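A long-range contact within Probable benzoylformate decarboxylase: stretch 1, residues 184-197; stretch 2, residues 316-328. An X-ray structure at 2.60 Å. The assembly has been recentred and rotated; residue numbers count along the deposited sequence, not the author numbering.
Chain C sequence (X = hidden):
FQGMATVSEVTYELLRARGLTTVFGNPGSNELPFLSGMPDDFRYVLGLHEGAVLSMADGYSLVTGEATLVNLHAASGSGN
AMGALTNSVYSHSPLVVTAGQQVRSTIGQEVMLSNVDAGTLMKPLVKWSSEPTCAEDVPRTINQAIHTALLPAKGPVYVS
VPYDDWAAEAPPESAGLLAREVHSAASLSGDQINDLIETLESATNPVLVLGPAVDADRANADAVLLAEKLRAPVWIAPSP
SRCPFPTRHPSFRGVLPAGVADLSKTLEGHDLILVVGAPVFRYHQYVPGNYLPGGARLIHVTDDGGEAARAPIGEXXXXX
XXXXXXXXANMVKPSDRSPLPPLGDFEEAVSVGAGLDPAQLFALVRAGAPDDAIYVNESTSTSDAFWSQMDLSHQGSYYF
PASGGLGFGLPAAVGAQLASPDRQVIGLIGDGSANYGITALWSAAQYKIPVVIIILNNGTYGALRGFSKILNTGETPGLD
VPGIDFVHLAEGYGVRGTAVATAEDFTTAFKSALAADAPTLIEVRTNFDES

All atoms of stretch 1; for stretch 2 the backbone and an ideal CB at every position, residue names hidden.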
# COMPACT_ATOMS: atom_id res chain seq x y z
N SER C 184 -16.55 -23.42 7.42
CA SER C 184 -16.51 -22.57 8.64
C SER C 184 -17.34 -23.22 9.75
O SER C 184 -18.44 -23.64 9.42
CB SER C 184 -17.01 -21.20 8.35
OG SER C 184 -16.21 -20.62 7.32
N ALA C 185 -16.81 -23.31 10.98
CA ALA C 185 -17.61 -23.53 12.21
C ALA C 185 -18.94 -22.79 12.01
O ALA C 185 -18.91 -21.51 11.88
CB ALA C 185 -16.91 -23.01 13.44
N ALA C 186 -20.06 -23.53 11.93
CA ALA C 186 -21.45 -23.01 11.81
C ALA C 186 -22.15 -23.09 13.18
O ALA C 186 -23.37 -23.44 13.19
CB ALA C 186 -22.21 -23.75 10.73
N SER C 187 -21.45 -22.77 14.29
CA SER C 187 -22.02 -22.55 15.65
C SER C 187 -20.97 -22.05 16.67
O SER C 187 -19.74 -21.85 16.30
CB SER C 187 -22.73 -23.80 16.17
OG SER C 187 -23.94 -23.47 16.82
N LEU C 188 -21.44 -21.90 17.93
CA LEU C 188 -20.78 -21.27 19.11
C LEU C 188 -21.09 -22.07 20.38
O LEU C 188 -22.15 -22.71 20.44
CB LEU C 188 -21.27 -19.82 19.25
CG LEU C 188 -22.79 -19.60 19.45
CD1 LEU C 188 -23.06 -18.22 20.04
CD2 LEU C 188 -23.58 -19.76 18.14
N SER C 189 -20.21 -21.99 21.38
CA SER C 189 -20.22 -22.80 22.63
C SER C 189 -21.63 -22.89 23.20
O SER C 189 -22.34 -21.92 23.10
CB SER C 189 -19.22 -22.28 23.68
OG SER C 189 -19.66 -22.47 25.01
N GLY C 190 -21.98 -24.05 23.77
CA GLY C 190 -23.18 -24.30 24.58
C GLY C 190 -23.23 -23.40 25.80
O GLY C 190 -24.35 -22.93 26.16
N ASP C 191 -22.08 -23.16 26.43
CA ASP C 191 -21.96 -22.27 27.62
C ASP C 191 -22.42 -20.86 27.20
O ASP C 191 -23.33 -20.30 27.86
CB ASP C 191 -20.54 -22.28 28.21
CG ASP C 191 -20.37 -23.11 29.48
OD1 ASP C 191 -21.35 -23.11 30.30
OD2 ASP C 191 -19.27 -23.78 29.64
N GLN C 192 -21.84 -20.34 26.11
CA GLN C 192 -22.06 -18.97 25.58
C GLN C 192 -23.52 -18.75 25.19
O GLN C 192 -23.97 -17.59 25.29
CB GLN C 192 -21.13 -18.69 24.39
CG GLN C 192 -19.76 -18.17 24.81
CD GLN C 192 -18.73 -18.23 23.69
OE1 GLN C 192 -18.93 -18.84 22.65
NE2 GLN C 192 -17.72 -17.44 23.84
N ILE C 193 -24.25 -19.79 24.75
CA ILE C 193 -25.71 -19.71 24.46
C ILE C 193 -26.44 -19.37 25.76
O ILE C 193 -27.19 -18.41 25.76
CB ILE C 193 -26.26 -21.03 23.86
CG1 ILE C 193 -25.96 -21.15 22.37
CG2 ILE C 193 -27.76 -21.18 24.14
CD1 ILE C 193 -25.76 -22.59 21.89
N ASN C 194 -26.24 -20.15 26.82
CA ASN C 194 -27.04 -20.04 28.07
C ASN C 194 -26.91 -18.61 28.62
O ASN C 194 -27.90 -18.14 29.21
CB ASN C 194 -26.69 -21.13 29.09
CG ASN C 194 -26.94 -22.52 28.57
OD1 ASN C 194 -27.95 -22.84 27.96
ND2 ASN C 194 -25.94 -23.37 28.75
N ASP C 195 -25.78 -17.92 28.40
CA ASP C 195 -25.58 -16.48 28.73
C ASP C 195 -26.52 -15.61 27.89
O ASP C 195 -27.19 -14.77 28.48
CB ASP C 195 -24.16 -15.97 28.48
CG ASP C 195 -23.10 -16.73 29.27
OD1 ASP C 195 -23.33 -17.02 30.49
OD2 ASP C 195 -22.06 -17.05 28.65
N LEU C 196 -26.53 -15.80 26.56
CA LEU C 196 -27.45 -15.10 25.63
C LEU C 196 -28.90 -15.33 26.09
O LEU C 196 -29.61 -14.32 26.22
CB LEU C 196 -27.28 -15.57 24.18
CG LEU C 196 -26.42 -14.71 23.26
CD1 LEU C 196 -26.60 -13.23 23.54
CD2 LEU C 196 -24.95 -15.03 23.37
N ILE C 197 -29.31 -16.58 26.36
CA ILE C 197 -30.75 -16.86 26.63
C ILE C 197 -31.10 -16.32 28.03
O ILE C 197 -32.17 -15.75 28.17
CB ILE C 197 -31.21 -18.32 26.41
CG1 ILE C 197 -31.28 -19.11 27.71
CG2 ILE C 197 -30.40 -19.03 25.33
CD1 ILE C 197 -32.49 -20.02 27.82
N UNK C 316 -20.12 -7.68 22.14
CA UNK C 316 -20.24 -8.40 20.85
C UNK C 316 -19.92 -9.90 21.01
O UNK C 316 -19.09 -10.25 21.84
CB UNK C 316 -19.30 -7.78 19.81
N UNK C 317 -20.57 -10.72 20.18
CA UNK C 317 -20.33 -12.17 19.94
C UNK C 317 -20.02 -12.33 18.45
O UNK C 317 -20.91 -11.99 17.64
CB UNK C 317 -21.53 -13.03 20.35
N UNK C 318 -18.83 -12.82 18.09
CA UNK C 318 -18.52 -13.06 16.65
C UNK C 318 -18.92 -14.49 16.39
O UNK C 318 -18.28 -15.34 16.94
CB UNK C 318 -17.05 -12.82 16.31
N UNK C 319 -20.01 -14.70 15.66
CA UNK C 319 -20.60 -16.04 15.44
C UNK C 319 -21.48 -15.99 14.20
O UNK C 319 -21.87 -14.91 13.77
CB UNK C 319 -21.41 -16.50 16.65
N UNK C 320 -21.83 -17.15 13.61
CA UNK C 320 -22.71 -17.20 12.45
C UNK C 320 -24.12 -16.76 12.82
O UNK C 320 -24.66 -17.27 13.79
CB UNK C 320 -22.73 -18.61 11.86
N UNK C 321 -24.66 -15.84 12.05
CA UNK C 321 -25.97 -15.17 12.35
C UNK C 321 -27.09 -16.20 12.20
O UNK C 321 -27.93 -16.29 13.11
CB UNK C 321 -26.22 -13.98 11.42
N UNK C 322 -27.07 -16.95 11.10
CA UNK C 322 -27.97 -18.07 10.81
C UNK C 322 -28.16 -18.94 12.04
O UNK C 322 -29.23 -18.89 12.66
CB UNK C 322 -27.43 -18.91 9.65
N UNK C 323 -27.12 -19.70 12.38
CA UNK C 323 -27.15 -20.68 13.49
C UNK C 323 -27.62 -20.00 14.77
O UNK C 323 -28.50 -20.56 15.43
CB UNK C 323 -25.77 -21.31 13.70
N UNK C 324 -26.99 -18.88 15.15
CA UNK C 324 -27.21 -18.23 16.45
C UNK C 324 -28.72 -18.02 16.62
O UNK C 324 -29.31 -18.54 17.59
CB UNK C 324 -26.45 -16.90 16.55
N UNK C 325 -29.31 -17.34 15.64
CA UNK C 325 -30.74 -16.97 15.60
C UNK C 325 -31.62 -18.22 15.66
O UNK C 325 -32.64 -18.18 16.36
CB UNK C 325 -31.05 -16.17 14.34
N UNK C 326 -31.26 -19.27 14.91
CA UNK C 326 -31.97 -20.57 14.88
C UNK C 326 -31.98 -21.13 16.30
O UNK C 326 -33.06 -21.45 16.80
CB UNK C 326 -31.31 -21.55 13.91
N UNK C 327 -30.80 -21.21 16.93
CA UNK C 327 -30.64 -21.77 18.30
C UNK C 327 -31.51 -20.94 19.26
O UNK C 327 -32.31 -21.57 20.01
CB UNK C 327 -29.18 -21.75 18.74
N UNK C 328 -31.38 -19.61 19.25
CA UNK C 328 -32.04 -18.77 20.27
C UNK C 328 -33.56 -18.88 20.07
O UNK C 328 -34.29 -18.97 21.06
CB UNK C 328 -31.58 -17.31 20.18

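Stretch 2 enters as a strand, turns through two loop positions and leaves as a helix, whose axis runs at 61° to that of helix 190-197. At position 316 the ideal CB finds nothing of stretch 1 within 5.5 Å, so stretch 1 sets no preference; the residue is Ala-316.

Position 317 is different. Its CB points toward stretch 1, yet the nearest atoms, Leu-196 CD2 and Leu-188 CD1, lie 5.0 Å and 5.4 Å from it. The gap calls for a long side chain, and the leucine methyls favour an apolar or aromatic one; leucine, methionine, phenylalanine or tyrosine would all be reasonable. The residue is Tyr-317, in the m rotamer, which brings its ring against Leu-196. Leu-196 CD2 sits over one face, 3.5 Å from the centroid of the Tyr-317 ring and 14° off the ring normal, a CH-pi contact. The hydroxyl reaches the start of a side chain, with Tyr-317 OH 4.2 Å from Asp-195 CB.

Position 318 is directed out of reach of stretch 1, which leaves its identity open; its extended backbone (-92/108) is compatible with a branched residue, and it is Val-318.

At 319 the CB again points toward stretch 1, but here Leu-188 CD1 is already 4.1 Å from the ideal CB. A small apolar residue suffices, and Ala-319 meets the leucine through its own CB, 4.2 Å from Leu-188 CD1.

Position 320 immediately precedes the helix, with phi/psi of -67/129. These angles admit proline as well as the serine, threonine or aspartate common at an N-cap, and the CB faces the backbone of residues 185-187. Pro-320 packs its ring there, its CG 3.5 Å from Ala-185 O and 4.0 Å from Ala-186 CA.

Positions 321 and 322 have no atom of stretch 1 within 5.5 Å of their ideal CB, and stretch 1 does not discriminate among residues; they are Val-321 and Gly-322.

At 323 the ideal CB lies only 3.3 Å from Ala-186 O. So close an acceptor suits a short donor, serine above all, while alanine would leave the carbonyl unanswered from this position. Ser-323 OG donates a 2.6 Å hydrogen bond to Ala-186 O, the one hydrogen bond between the stretches.

Position 324 points sideways, with Leu-188 CD2 4.4 Å from its CB; valine, threonine or alanine could fit. Thr-324 places OG1 3.4 Å from Leu-188 CD2 and also donates from OG1 to Pro-320 O at 2.6 Å, tying the first turn together.

Positions 325 and 326 are directed out of reach, and hold Leu-325 and Glu-326.

Position 327 points toward stretch 1, its CB 4.7 Å from Ile-193 CD1, which favours a medium or large aliphatic. Ile-327 brings CG2 to 3.8 Å from Ile-193 CG1, while its CD1 lies 3.4 Å from Ser-187 OG.

At 328 the CB points sideways with nothing near, so contact requires a longer chain, such as leucine or methionine. Leu-328 extends CD2 to two residues, 3.9 Å from Leu-196 CB and 4.0 Å from Ile-197 CG2.

Stretch 2 316-328: AYVAPVGSTLEIL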
# COMPACT_ATOMS: atom_id res chain seq x y z
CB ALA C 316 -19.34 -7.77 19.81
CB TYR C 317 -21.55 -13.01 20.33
CG TYR C 317 -21.82 -13.02 21.81
CD1 TYR C 317 -22.45 -11.96 22.44
CD2 TYR C 317 -21.43 -14.08 22.59
CE1 TYR C 317 -22.69 -11.97 23.81
CE2 TYR C 317 -21.63 -14.10 23.96
CZ TYR C 317 -22.29 -13.05 24.58
OH TYR C 317 -22.52 -13.08 25.94
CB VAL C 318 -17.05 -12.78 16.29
CG1 VAL C 318 -16.80 -12.88 14.78
CG2 VAL C 318 -16.65 -11.40 16.79
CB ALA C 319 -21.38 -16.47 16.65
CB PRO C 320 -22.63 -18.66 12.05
CG PRO C 320 -21.30 -19.05 12.56
CD PRO C 320 -21.35 -18.48 13.96
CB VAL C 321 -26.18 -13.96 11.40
CG1 VAL C 321 -27.57 -13.42 11.44
CG2 VAL C 321 -25.16 -12.87 11.68
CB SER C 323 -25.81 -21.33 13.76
OG SER C 323 -25.13 -21.63 12.55
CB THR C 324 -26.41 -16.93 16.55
OG1 THR C 324 -25.03 -17.26 16.34
CG2 THR C 324 -26.59 -16.22 17.87
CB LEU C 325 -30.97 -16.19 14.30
CG LEU C 325 -31.80 -14.94 14.41
CD1 LEU C 325 -31.49 -14.16 15.66
CD2 LEU C 325 -31.52 -14.09 13.18
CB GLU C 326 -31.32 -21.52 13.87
CG GLU C 326 -31.95 -22.90 13.85
CD GLU C 326 -31.25 -23.98 13.01
OE1 GLU C 326 -30.37 -23.63 12.17
OE2 GLU C 326 -31.58 -25.19 13.20
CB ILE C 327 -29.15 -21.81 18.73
CG1 ILE C 327 -28.46 -23.13 18.35
CG2 ILE C 327 -29.02 -21.55 20.21
CD1 ILE C 327 -27.29 -22.98 17.37
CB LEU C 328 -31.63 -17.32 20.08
CG LEU C 328 -30.20 -16.93 20.39
CD1 LEU C 328 -30.01 -15.46 20.03
CD2 LEU C 328 -29.90 -17.19 21.85
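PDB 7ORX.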